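Local coordinates for protein tumor necrosis factor receptor superfamily member 11B (PDB 4E4D) that acts as a secreted decoy receptor that captures the cytokine RANKL and so restrains the formation and activation of osteoclasts, at residues 18-23 against 37-42; 47-52 against 79-84; 66-71 against 94-99; 100-105 against 133-138. All blocks are in the same frame, centred on the assembly; numbering follows the deposited sequence.

Interaction 1: residues 18-23 against 37-42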
loop_
_atom_site.group_PDB
_atom_site.type_symbol
_atom_site.label_atom_id
_atom_site.label_comp_id
_atom_site.label_asym_id
_atom_site.label_seq_id
_atom_site.Cartn_x
_atom_site.Cartn_y
_atom_site.Cartn_z
ATOM N N LEU B 18 18.208 33.242 -25.395
ATOM C CA LEU B 18 17.663 34.576 -25.173
ATOM C C LEU B 18 16.630 34.547 -24.057
ATOM O O LEU B 18 16.043 33.504 -23.770
ATOM C CB LEU B 18 17.021 35.118 -26.452
ATOM C CG LEU B 18 15.686 34.494 -26.872
ATOM C CD1 LEU B 18 15.023 35.346 -27.943
ATOM C CD2 LEU B 18 15.869 33.069 -27.372
ATOM N N LEU B 19 16.404 35.698 -23.434
ATOM C CA LEU B 19 15.428 35.798 -22.357
ATOM C C LEU B 19 14.060 36.194 -22.904
ATOM O O LEU B 19 13.955 36.734 -24.005
ATOM C CB LEU B 19 15.894 36.791 -21.285
ATOM C CG LEU B 19 16.201 38.230 -21.711
ATOM C CD1 LEU B 19 14.931 39.050 -21.894
ATOM C CD2 LEU B 19 17.116 38.889 -20.694
ATOM N N CYS B 20 13.014 35.913 -22.136
ATOM C CA CYS B 20 11.655 36.229 -22.556
ATOM C C CYS B 20 10.678 36.139 -21.387
ATOM O O CYS B 20 10.976 35.532 -20.358
ATOM C CB CYS B 20 11.220 35.298 -23.689
ATOM S SG CYS B 20 11.408 33.538 -23.325
ATOM N N ASP B 21 9.510 36.749 -21.560
ATOM C CA ASP B 21 8.537 36.888 -20.482
ATOM C C ASP B 21 7.915 35.565 -20.049
ATOM O O ASP B 21 7.621 34.700 -20.874
ATOM C CB ASP B 21 7.431 37.856 -20.905
ATOM C CG ASP B 21 7.944 39.265 -21.115
ATOM O OD1 ASP B 21 8.503 39.539 -22.198
ATOM O OD2 ASP B 21 7.787 40.100 -20.199
ATOM N N LYS B 22 7.721 35.423 -18.742
ATOM C CA LYS B 22 6.984 34.296 -18.190
ATOM C C LYS B 22 5.497 34.515 -18.433
ATOM O O LYS B 22 5.080 35.602 -18.833
ATOM C CB LYS B 22 7.238 34.170 -16.687
ATOM C CG LYS B 22 8.682 33.887 -16.307
ATOM C CD LYS B 22 8.805 33.611 -14.816
ATOM C CE LYS B 22 10.240 33.317 -14.411
ATOM N NZ LYS B 22 10.345 32.938 -12.973
ATOM N N CYS B 23 4.697 33.482 -18.187
ATOM C CA CYS B 23 3.251 33.597 -18.321
ATOM C C CYS B 23 2.630 34.089 -17.021
ATOM O O CYS B 23 2.975 33.621 -15.938
ATOM C CB CYS B 23 2.636 32.257 -18.728
ATOM S SG CYS B 23 2.854 31.857 -20.478
ATOM N N ARG B 37 8.686 36.363 -31.991
ATOM C CA ARG B 37 7.469 36.479 -31.189
ATOM C C ARG B 37 7.733 36.474 -29.687
ATOM O O ARG B 37 8.719 35.910 -29.213
ATOM C CB ARG B 37 6.498 35.347 -31.523
ATOM C CG ARG B 37 5.999 35.358 -32.953
ATOM C CD ARG B 37 4.777 34.475 -33.105
ATOM N NE ARG B 37 3.652 34.978 -32.322
ATOM C CZ ARG B 37 2.490 34.348 -32.186
ATOM N NH1 ARG B 37 2.288 33.179 -32.779
ATOM N NH2 ARG B 37 1.527 34.888 -31.451
ATOM N N LYS B 38 6.824 37.103 -28.949
ATOM C CA LYS B 38 6.874 37.122 -27.494
ATOM C C LYS B 38 6.253 35.836 -26.959
ATOM O O LYS B 38 5.503 35.167 -27.668
ATOM C CB LYS B 38 6.110 38.341 -26.969
ATOM C CG LYS B 38 6.192 38.550 -25.466
ATOM C CD LYS B 38 5.416 39.792 -25.045
ATOM C CE LYS B 38 5.482 40.015 -23.542
ATOM N NZ LYS B 38 4.742 41.238 -23.124
ATOM N N THR B 39 6.563 35.491 -25.714
ATOM C CA THR B 39 6.033 34.272 -25.110
ATOM C C THR B 39 4.523 34.202 -25.296
ATOM O O THR B 39 3.799 35.119 -24.911
ATOM C CB THR B 39 6.350 34.194 -23.603
ATOM O OG1 THR B 39 7.764 34.072 -23.412
ATOM C CG2 THR B 39 5.658 32.995 -22.969
ATOM N N LEU B 40 4.053 33.110 -25.891
ATOM C CA LEU B 40 2.626 32.914 -26.105
ATOM C C LEU B 40 1.978 32.329 -24.857
ATOM O O LEU B 40 2.356 31.253 -24.395
ATOM C CB LEU B 40 2.382 31.988 -27.295
ATOM C CG LEU B 40 0.910 31.687 -27.590
ATOM C CD1 LEU B 40 0.171 32.950 -28.001
ATOM C CD2 LEU B 40 0.783 30.616 -28.660
ATOM N N CYS B 41 0.999 33.044 -24.318
ATOM C CA CYS B 41 0.307 32.606 -23.113
ATOM C C CYS B 41 -1.195 32.552 -23.354
ATOM O O CYS B 41 -1.781 33.487 -23.902
ATOM C CB CYS B 41 0.631 33.539 -21.948
ATOM S SG CYS B 41 2.383 33.554 -21.497
ATOM N N VAL B 42 -1.809 31.449 -22.943
ATOM C CA VAL B 42 -3.229 31.224 -23.173
ATOM C C VAL B 42 -3.956 31.053 -21.845
ATOM O O VAL B 42 -3.458 30.372 -20.949
ATOM C CB VAL B 42 -3.442 29.967 -24.038
ATOM C CG1 VAL B 42 -4.923 29.654 -24.192
ATOM C CG2 VAL B 42 -2.787 30.152 -25.396
#
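T39 is the busiest side chain here, and its first torsion explains why. With OG1 anti to its own carbonyl carbon (chi1 -66°), the hydroxyl points at the facing backbone and donates to D21 O, with T39 OG1 and D21 O 2.6 Å apart. The donor lies in the carbonyl plane, on a lone pair of the oxygen. The other branch, CG2, is anti to the backbone N and leans instead on sulfur, with T39 CG2 3.9 Å from C23 SG. On its near side OG1 also brushes C20, whose CB is 3.7 Å from T39 OG1. C20 carries its SG in the crowded position between N and the carbonyl carbon (chi1 53°) and bonds to C33. A second disulfide, C23 to C41, closes the contact: both SG atoms sit anti to their carbonyl carbons and join 2.0 Å apart, with chi3 at -92°. Together C20-C33 and C23-C41 form the crossed pairing of a B-type module in the first TNF-receptor cysteine-rich repeat. It links the segment carrying strand 20-21, which pairs with 9-10, to strand 40-43, which pairs with 27-31. At the surface K38 runs fully extended across the D21 carboxylate. Its methylene does the touching, K38 CE lying 3.3 Å from D21 OD1, while the ammonium K38 NZ stays 4.2 Å from D21 OD1, opposite charges that may attract, though beyond a salt bridge.

Interaction 2: residues 47-52 against 79-84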
loop_
_atom_site.group_PDB
_atom_site.type_symbol
_atom_site.label_atom_id
_atom_site.label_comp_id
_atom_site.label_asym_id
_atom_site.label_seq_id
_atom_site.Cartn_x
_atom_site.Cartn_y
_atom_site.Cartn_z
ATOM N N HIS B 47 -11.898 24.798 -14.889
ATOM C CA HIS B 47 -11.535 23.909 -13.787
ATOM C C HIS B 47 -10.021 23.784 -13.616
ATOM O O HIS B 47 -9.512 22.717 -13.279
ATOM C CB HIS B 47 -12.160 22.526 -13.984
ATOM C CG HIS B 47 -13.647 22.555 -14.149
ATOM N ND1 HIS B 47 -14.276 22.159 -15.310
ATOM C CD2 HIS B 47 -14.629 22.948 -13.303
ATOM C CE1 HIS B 47 -15.582 22.297 -15.169
ATOM N NE2 HIS B 47 -15.823 22.776 -13.961
ATOM N N SER B 48 -9.309 24.883 -13.842
ATOM C CA SER B 48 -7.866 24.925 -13.634
ATOM C C SER B 48 -7.448 26.355 -13.318
ATOM O O SER B 48 -8.250 27.280 -13.447
ATOM C CB SER B 48 -7.123 24.407 -14.868
ATOM O OG SER B 48 -7.415 25.186 -16.015
ATOM N N TYR B 49 -6.200 26.542 -12.903
ATOM C CA TYR B 49 -5.746 27.862 -12.483
ATOM C C TYR B 49 -4.227 27.984 -12.442
ATOM O O TYR B 49 -3.500 27.003 -12.593
ATOM C CB TYR B 49 -6.302 28.179 -11.093
ATOM C CG TYR B 49 -5.579 27.456 -9.980
ATOM C CD1 TYR B 49 -5.964 26.181 -9.590
ATOM C CD2 TYR B 49 -4.504 28.044 -9.327
ATOM C CE1 TYR B 49 -5.303 25.515 -8.578
ATOM C CE2 TYR B 49 -3.837 27.386 -8.315
ATOM C CZ TYR B 49 -4.241 26.121 -7.945
ATOM O OH TYR B 49 -3.585 25.458 -6.934
ATOM N N THR B 50 -3.766 29.213 -12.232
ATOM C CA THR B 50 -2.355 29.508 -12.021
ATOM C C THR B 50 -2.274 30.754 -11.144
ATOM O O THR B 50 -2.979 31.733 -11.388
ATOM C CB THR B 50 -1.618 29.748 -13.355
ATOM O OG1 THR B 50 -1.430 28.502 -14.036
ATOM C CG2 THR B 50 -0.265 30.384 -13.114
ATOM N N ASP B 51 -1.425 30.717 -10.121
ATOM C CA ASP B 51 -1.408 31.774 -9.112
ATOM C C ASP B 51 -0.052 32.461 -8.969
ATOM O O ASP B 51 0.258 33.014 -7.914
ATOM C CB ASP B 51 -1.832 31.200 -7.758
ATOM C CG ASP B 51 -0.977 30.022 -7.332
ATOM O OD1 ASP B 51 0.166 29.907 -7.822
ATOM O OD2 ASP B 51 -1.449 29.210 -6.507
ATOM N N SER B 52 0.752 32.430 -10.027
ATOM C CA SER B 52 2.057 33.084 -10.008
ATOM C C SER B 52 2.685 33.089 -11.394
ATOM O O SER B 52 2.198 32.425 -12.307
ATOM C CB SER B 52 2.993 32.377 -9.026
ATOM O OG SER B 52 3.245 31.043 -9.433
ATOM N N THR B 79 -7.194 32.290 -11.396
ATOM C CA THR B 79 -6.058 32.845 -10.666
ATOM C C THR B 79 -5.820 32.160 -9.319
ATOM O O THR B 79 -4.705 32.180 -8.801
ATOM C CB THR B 79 -6.232 34.358 -10.429
ATOM O OG1 THR B 79 -7.449 34.598 -9.713
ATOM C CG2 THR B 79 -6.267 35.107 -11.754
ATOM N N HIS B 80 -6.861 31.555 -8.751
ATOM C CA HIS B 80 -6.733 30.903 -7.449
ATOM C C HIS B 80 -7.487 29.577 -7.374
ATOM O O HIS B 80 -8.462 29.356 -8.092
ATOM C CB HIS B 80 -7.214 31.834 -6.331
ATOM C CG HIS B 80 -8.643 32.259 -6.469
ATOM N ND1 HIS B 80 -9.007 33.539 -6.828
ATOM C CD2 HIS B 80 -9.798 31.576 -6.289
ATOM C CE1 HIS B 80 -10.325 33.626 -6.867
ATOM N NE2 HIS B 80 -10.829 32.448 -6.542
ATOM N N ASN B 81 -7.022 28.702 -6.488
ATOM C CA ASN B 81 -7.635 27.395 -6.290
ATOM C C ASN B 81 -8.897 27.488 -5.444
ATOM O O ASN B 81 -9.133 28.489 -4.768
ATOM C CB ASN B 81 -6.645 26.456 -5.601
ATOM C CG ASN B 81 -7.152 25.029 -5.515
ATOM O OD1 ASN B 81 -8.030 24.621 -6.277
ATOM N ND2 ASN B 81 -6.599 24.262 -4.583
ATOM N N ARG B 82 -9.707 26.437 -5.489
ATOM C CA ARG B 82 -10.860 26.318 -4.612
ATOM C C ARG B 82 -10.396 26.356 -3.161
ATOM O O ARG B 82 -9.348 25.804 -2.826
ATOM C CB ARG B 82 -11.599 25.007 -4.891
ATOM C CG ARG B 82 -12.765 24.737 -3.961
ATOM C CD ARG B 82 -13.419 23.393 -4.253
ATOM N NE ARG B 82 -13.857 23.280 -5.644
ATOM C CZ ARG B 82 -13.199 22.634 -6.606
ATOM N NH1 ARG B 82 -12.050 22.015 -6.358
ATOM N NH2 ARG B 82 -13.698 22.602 -7.833
ATOM N N VAL B 83 -11.171 27.015 -2.306
ATOM C CA VAL B 83 -10.852 27.085 -0.884
ATOM C C VAL B 83 -12.021 26.571 -0.051
ATOM O O VAL B 83 -13.097 27.172 -0.033
ATOM C CB VAL B 83 -10.522 28.523 -0.449
ATOM C CG1 VAL B 83 -10.238 28.574 1.048
ATOM C CG2 VAL B 83 -9.338 29.058 -1.236
ATOM N N CYS B 84 -11.802 25.458 0.640
ATOM C CA CYS B 84 -12.842 24.844 1.457
ATOM C C CYS B 84 -12.601 25.112 2.940
ATOM O O CYS B 84 -11.459 25.155 3.395
ATOM C CB CYS B 84 -12.894 23.338 1.199
ATOM S SG CYS B 84 -13.168 22.900 -0.535
#
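Y49 belongs to the first half of the second cysteine-rich repeat, which the C44-C59 disulfide closes. Its ring lies on the chain entering the last strand of the same repeat, so the contact ties the two modules of one cysteine-rich domain together. The side chain leaves the backbone with CG in the crowded position between N and the carbonyl carbon (chi1 76°), which turns it onto residues 80-81. Y49 CB starts 3.9 Å from H80 O, and Y49 CG is as far, 3.9 Å, from H80 C. Further along, N81 N stands over the centre of the ring, 3.7 Å above the Y49 plane. On the same face, toward the hydroxyl end, CE1 and CZ of Y49 are each 3.4 Å from N81 CB, and at the tip Y49 OH is 3.5 Å from that same N81 CB. The N81 amide lies nearly parallel to the ring, planes 8° apart, displaced toward its CE1 and OH margin. N81 ND2 is held by S63 O, while N81 OD1 takes a weak bond from R82 N; the two probably hold the amide's rotation, the second only weakly. D51 OD2 approaches the Y49 edge in plane. A different protein chain of the assembly packs a polar side chain on Y49. Beyond the ring the backbones meet without a conventional hydrogen bond: the CA-H of T79 points at T50 O, with T79 CA 3.4 Å from T50 O and an angle of 147° at the hydrogen.

Interaction 3: residues 66-71 against 94-99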
loop_
_atom_site.group_PDB
_atom_site.type_symbol
_atom_site.label_atom_id
_atom_site.label_comp_id
_atom_site.label_asym_id
_atom_site.label_seq_id
_atom_site.Cartn_x
_atom_site.Cartn_y
_atom_site.Cartn_z
ATOM N N CYS B 66 -14.640 19.637 -1.868
ATOM C CA CYS B 66 -14.950 19.947 -0.475
ATOM C C CYS B 66 -15.566 18.744 0.235
ATOM O O CYS B 66 -16.436 18.067 -0.312
ATOM C CB CYS B 66 -15.900 21.143 -0.391
ATOM S SG CYS B 66 -15.162 22.721 -0.882
ATOM N N LYS B 67 -15.112 18.489 1.459
ATOM C CA LYS B 67 -15.583 17.345 2.236
ATOM C C LYS B 67 -17.025 17.532 2.722
ATOM O O LYS B 67 -17.687 18.507 2.369
ATOM C CB LYS B 67 -14.647 17.089 3.422
ATOM C CG LYS B 67 -13.304 16.478 3.042
ATOM C CD LYS B 67 -12.337 17.517 2.500
ATOM C CE LYS B 67 -10.956 16.926 2.272
ATOM N NZ LYS B 67 -10.947 15.916 1.176
ATOM N N GLU B 68 -17.497 16.592 3.537
ATOM C CA GLU B 68 -18.898 16.545 3.956
ATOM C C GLU B 68 -19.339 17.784 4.729
ATOM O O GLU B 68 -20.324 18.432 4.368
ATOM C CB GLU B 68 -19.156 15.303 4.814
ATOM C CG GLU B 68 -19.019 13.981 4.071
ATOM C CD GLU B 68 -17.575 13.587 3.827
ATOM O OE1 GLU B 68 -16.743 13.774 4.740
ATOM O OE2 GLU B 68 -17.272 13.094 2.721
ATOM N N LEU B 69 -18.622 18.102 5.801
ATOM C CA LEU B 69 -18.995 19.222 6.657
ATOM C C LEU B 69 -18.183 20.466 6.320
ATOM O O LEU B 69 -17.784 21.219 7.209
ATOM C CB LEU B 69 -18.801 18.855 8.129
ATOM C CG LEU B 69 -19.475 17.560 8.587
ATOM C CD1 LEU B 69 -19.412 17.440 10.100
ATOM C CD2 LEU B 69 -20.914 17.489 8.100
ATOM N N GLN B 70 -17.942 20.676 5.030
ATOM C CA GLN B 70 -17.197 21.840 4.569
ATOM C C GLN B 70 -18.046 22.709 3.653
ATOM O O GLN B 70 -19.005 22.240 3.042
ATOM C CB GLN B 70 -15.926 21.410 3.832
ATOM C CG GLN B 70 -14.786 20.998 4.744
ATOM C CD GLN B 70 -13.478 20.824 3.996
ATOM O OE1 GLN B 70 -13.462 20.407 2.838
ATOM N NE2 GLN B 70 -12.374 21.153 4.655
ATOM N N SER B 71 -17.683 23.983 3.570
ATOM C CA SER B 71 -18.322 24.911 2.652
ATOM C C SER B 71 -17.273 25.474 1.705
ATOM O O SER B 71 -16.078 25.434 1.997
ATOM C CB SER B 71 -18.983 26.053 3.422
ATOM O OG SER B 71 -18.010 26.868 4.048
ATOM N N ILE B 94 -6.734 15.509 8.820
ATOM C CA ILE B 94 -6.517 14.515 7.770
ATOM C C ILE B 94 -7.633 14.553 6.719
ATOM O O ILE B 94 -7.550 15.316 5.757
ATOM C CB ILE B 94 -6.353 13.085 8.345
ATOM C CG1 ILE B 94 -5.032 12.959 9.105
ATOM C CG2 ILE B 94 -6.363 12.046 7.235
ATOM C CD1 ILE B 94 -5.042 13.572 10.480
ATOM N N GLU B 95 -8.677 13.746 6.906
ATOM C CA GLU B 95 -9.732 13.613 5.902
ATOM C C GLU B 95 -11.083 14.162 6.351
ATOM O O GLU B 95 -11.983 14.339 5.529
ATOM C CB GLU B 95 -9.917 12.143 5.515
ATOM C CG GLU B 95 -8.887 11.609 4.534
ATOM C CD GLU B 95 -8.937 12.311 3.193
ATOM O OE1 GLU B 95 -10.051 12.538 2.677
ATOM O OE2 GLU B 95 -7.860 12.640 2.655
ATOM N N PHE B 96 -11.234 14.425 7.645
ATOM C CA PHE B 96 -12.545 14.775 8.181
ATOM C C PHE B 96 -12.527 16.018 9.060
ATOM O O PHE B 96 -11.515 16.349 9.677
ATOM C CB PHE B 96 -13.116 13.594 8.967
ATOM C CG PHE B 96 -13.289 12.351 8.143
ATOM C CD1 PHE B 96 -14.239 12.302 7.138
ATOM C CD2 PHE B 96 -12.505 11.233 8.372
ATOM C CE1 PHE B 96 -14.403 11.165 6.376
ATOM C CE2 PHE B 96 -12.666 10.091 7.612
ATOM C CZ PHE B 96 -13.617 10.058 6.613
ATOM N N CYS B 97 -13.668 16.698 9.108
ATOM C CA CYS B 97 -13.844 17.848 9.981
ATOM C C CYS B 97 -14.294 17.375 11.357
ATOM O O CYS B 97 -15.487 17.204 11.608
ATOM C CB CYS B 97 -14.878 18.808 9.394
ATOM S SG CYS B 97 -14.409 19.504 7.794
ATOM N N LEU B 98 -13.330 17.149 12.242
ATOM C CA LEU B 98 -13.623 16.685 13.592
ATOM C C LEU B 98 -13.986 17.855 14.500
ATOM O O LEU B 98 -13.581 18.991 14.255
ATOM C CB LEU B 98 -12.417 15.944 14.170
ATOM C CG LEU B 98 -11.882 14.783 13.332
ATOM C CD1 LEU B 98 -10.742 14.085 14.055
ATOM C CD2 LEU B 98 -12.992 13.800 12.999
ATOM N N LYS B 99 -14.749 17.567 15.548
ATOM C CA LYS B 99 -15.114 18.581 16.528
ATOM C C LYS B 99 -13.891 18.969 17.346
ATOM O O LYS B 99 -12.964 18.173 17.505
ATOM C CB LYS B 99 -16.201 18.053 17.463
ATOM C CG LYS B 99 -17.481 17.621 16.771
ATOM C CD LYS B 99 -18.481 17.089 17.787
ATOM C CE LYS B 99 -19.745 16.567 17.126
ATOM N NZ LYS B 99 -20.710 16.037 18.134
#
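Two successive TNF-receptor repeats meet here: the type I turn K67 to Q70 of the second repeat packs on strand 96-99 of the third and on the residue before it. At the centre is C97, whose SG is disulfide-bonded to C86. Q70 lays a methylene on the sulfur, with Q70 CG 3.4 Å from C97 SG, and L69 meets the same residue carbon to carbon, L69 CB 4.1 Å from C97 CB. Beside this, K67 CG rests 3.5 Å from E95 O. The K67 chain then bends at chi2 and chi4 and crosses the E95 side chain at about a right angle, making a long salt bridge of 3.8 Å from K67 NZ to E95 OE1. E68 comes to the rim of the F96 ring, its OE1 near the ring plane and 3.8 Å from F96 CD1, carboxylate and ring turned 48° apart. Chains of another protein take the stronger polar bonds: E68 OE2 and E95 OE1 meet basic side chains, and E95 OE2 accepts from an aromatic one. E95 is touched by two such chains, consistent with a receptor lying in the groove between adjacent ligand subunits. One shell out, R90 NH1 grips C97 O. The turn itself is braced by the extended Q70 side chain, which reaches back to its start: K67 N donates to Q70 OE1 over 2.9 Å, nearly straight at 167°, from above the carbonyl plane.

Interaction 4: residues 100-105 against 133-138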
loop_
_atom_site.group_PDB
_atom_site.type_symbol
_atom_site.label_atom_id
_atom_site.label_comp_id
_atom_site.label_asym_id
_atom_site.label_seq_id
_atom_site.Cartn_x
_atom_site.Cartn_y
_atom_site.Cartn_z
ATOM N N HIS B 100 -13.890 20.190 17.870
ATOM C CA HIS B 100 -12.790 20.652 18.705
ATOM C C HIS B 100 -12.755 19.882 20.022
ATOM O O HIS B 100 -13.797 19.516 20.567
ATOM C CB HIS B 100 -12.916 22.150 18.982
ATOM C CG HIS B 100 -12.790 23.002 17.758
ATOM N ND1 HIS B 100 -13.850 23.705 17.229
ATOM C CD2 HIS B 100 -11.729 23.262 16.958
ATOM C CE1 HIS B 100 -13.448 24.365 16.157
ATOM N NE2 HIS B 100 -12.166 24.112 15.970
ATOM N N ARG B 101 -11.549 19.639 20.527
ATOM C CA ARG B 101 -11.363 18.890 21.765
ATOM C C ARG B 101 -12.215 19.472 22.885
ATOM O O ARG B 101 -12.481 20.674 22.915
ATOM C CB ARG B 101 -9.888 18.908 22.174
ATOM C CG ARG B 101 -9.575 18.080 23.411
ATOM C CD ARG B 101 -8.110 18.194 23.815
ATOM N NE ARG B 101 -7.204 17.732 22.763
ATOM C CZ ARG B 101 -6.656 18.510 21.833
ATOM N NH1 ARG B 101 -6.907 19.813 21.796
ATOM N NH2 ARG B 101 -5.845 17.980 20.928
ATOM N N SER B 102 -12.640 18.611 23.805
ATOM C CA SER B 102 -13.438 19.037 24.950
ATOM C C SER B 102 -12.680 18.799 26.250
ATOM O O SER B 102 -12.460 17.657 26.650
ATOM C CB SER B 102 -14.771 18.285 24.978
ATOM O OG SER B 102 -15.517 18.530 23.799
ATOM N N CYS B 103 -12.284 19.885 26.905
ATOM C CA CYS B 103 -11.542 19.798 28.157
ATOM C C CYS B 103 -12.342 19.039 29.213
ATOM O O CYS B 103 -13.501 19.364 29.467
ATOM C CB CYS B 103 -11.207 21.199 28.675
ATOM S SG CYS B 103 -10.129 22.160 27.584
ATOM N N PRO B 104 -11.721 18.024 29.837
ATOM C CA PRO B 104 -12.392 17.218 30.864
ATOM C C PRO B 104 -12.621 17.999 32.154
ATOM O O PRO B 104 -12.168 19.139 32.265
ATOM C CB PRO B 104 -11.405 16.074 31.107
ATOM C CG PRO B 104 -10.078 16.648 30.766
ATOM C CD PRO B 104 -10.326 17.597 29.629
ATOM N N PRO B 105 -13.323 17.391 33.123
ATOM C CA PRO B 105 -13.568 18.036 34.417
ATOM C C PRO B 105 -12.265 18.429 35.106
ATOM O O PRO B 105 -11.481 17.557 35.482
ATOM C CB PRO B 105 -14.297 16.951 35.218
ATOM C CG PRO B 105 -14.911 16.067 34.192
ATOM C CD PRO B 105 -13.952 16.061 33.042
ATOM N N THR B 133 -17.130 19.593 31.331
ATOM C CA THR B 133 -16.781 19.030 30.033
ATOM C C THR B 133 -17.249 19.955 28.916
ATOM O O THR B 133 -18.254 19.687 28.257
ATOM C CB THR B 133 -17.416 17.642 29.831
ATOM O OG1 THR B 133 -18.832 17.723 30.035
ATOM C CG2 THR B 133 -16.823 16.635 30.804
ATOM N N SER B 134 -16.515 21.043 28.706
ATOM C CA SER B 134 -16.891 22.040 27.711
ATOM C C SER B 134 -15.692 22.489 26.884
ATOM O O SER B 134 -14.591 22.657 27.407
ATOM C CB SER B 134 -17.526 23.252 28.395
ATOM O OG SER B 134 -17.825 24.270 27.457
ATOM N N SER B 135 -15.918 22.680 25.587
ATOM C CA SER B 135 -14.889 23.192 24.691
ATOM C C SER B 135 -15.146 24.664 24.386
ATOM O O SER B 135 -14.596 25.217 23.434
ATOM C CB SER B 135 -14.871 22.390 23.389
ATOM O OG SER B 135 -16.085 22.551 22.677
ATOM N N LYS B 136 -15.989 25.291 25.202
ATOM C CA LYS B 136 -16.377 26.677 24.990
ATOM C C LYS B 136 -16.543 27.379 26.332
ATOM O O LYS B 136 -17.524 28.089 26.556
ATOM C CB LYS B 136 -17.685 26.738 24.198
ATOM C CG LYS B 136 -18.055 28.124 23.689
ATOM C CD LYS B 136 -19.277 28.076 22.781
ATOM C CE LYS B 136 -20.490 27.488 23.487
ATOM N NZ LYS B 136 -20.895 28.281 24.683
ATOM N N ALA B 137 -15.582 27.172 27.227
ATOM C CA ALA B 137 -15.625 27.783 28.550
ATOM C C ALA B 137 -14.273 27.666 29.251
ATOM O O ALA B 137 -13.703 26.576 29.326
ATOM C CB ALA B 137 -16.712 27.134 29.393
ATOM N N PRO B 138 -13.753 28.793 29.765
ATOM C CA PRO B 138 -12.475 28.810 30.483
ATOM C C PRO B 138 -12.627 28.397 31.944
ATOM O O PRO B 138 -13.658 27.843 32.326
ATOM C CB PRO B 138 -12.052 30.275 30.384
ATOM C CG PRO B 138 -13.335 31.022 30.365
ATOM C CD PRO B 138 -14.323 30.147 29.633
#
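No conventional hydrogen bond crosses this contact, although the two backbones run roughly antiparallel, 149° apart, and S102 and S135 bring their CA atoms to 4.4 Å. The approach is marked instead by a CA-H...O contact: the CA-H of T133 is directed at C103 O, with T133 CA 3.3 Å from C103 O and an angle of 161° at the hydrogen. In S135, OG takes the crowded position between N and the carbonyl carbon, and the methylene is the part nearest the other segment, S135 CB standing 3.0 Å from R101 O while S135 OG is turned farther off, 4.1 Å from R101 O. That carbonyl oxygen accepts a weak hydrogen bond from T119 OG1. S102 places its hydroxyl anti to its carbonyl carbon and brings OG alongside the methylene, S102 OG 3.9 Å from S135 CB. At the other end the packing is apolar. T133 CG2 lies beside the P105 ring, 3.7 Å from P105 CD, with the two side chains pointing the same way. S134 turns away from the contact and serves its own loop, S134 OG accepting from K136 N at 3.1 Å in an ST turn that bends the chain just past the touching residues. The surface contact thus joins the third cysteine-rich repeat to the start of the fourth by loop against loop. C103 is tied by its disulfide to C121, R101 N donates to N118 OD1, and the H100 side chain rests on N118 and T119. The 100-105 loop connects strand 96-99 to strand 107-111, while 133-138 belongs to the loop that follows strand 120-123.

Overall arrangement
The four contacts follow the elongated, helix-free receptor from its N-terminal end: interaction 1 in the first cysteine-rich repeat, interaction 2 in the second, interaction 3 between repeats 2 and 3, interaction 4 between repeats 3 and 4. Neighbouring centres are 20 to 22 Å apart, and the outermost pair 56 Å. Interactions 2 and 3 alternate along the chain and touch through the C66-C84 disulfide, sharing the sheet of strands 70-74 and 83-86; interaction 4 begins where the 94-99 segment of interaction 3 ends. Other protein chains of the assembly reach interactions 2 and 3 but neither 1 nor 4, so among these four it is 2 and 3 that lie at the interface, while 3 and 4 join successive repeats.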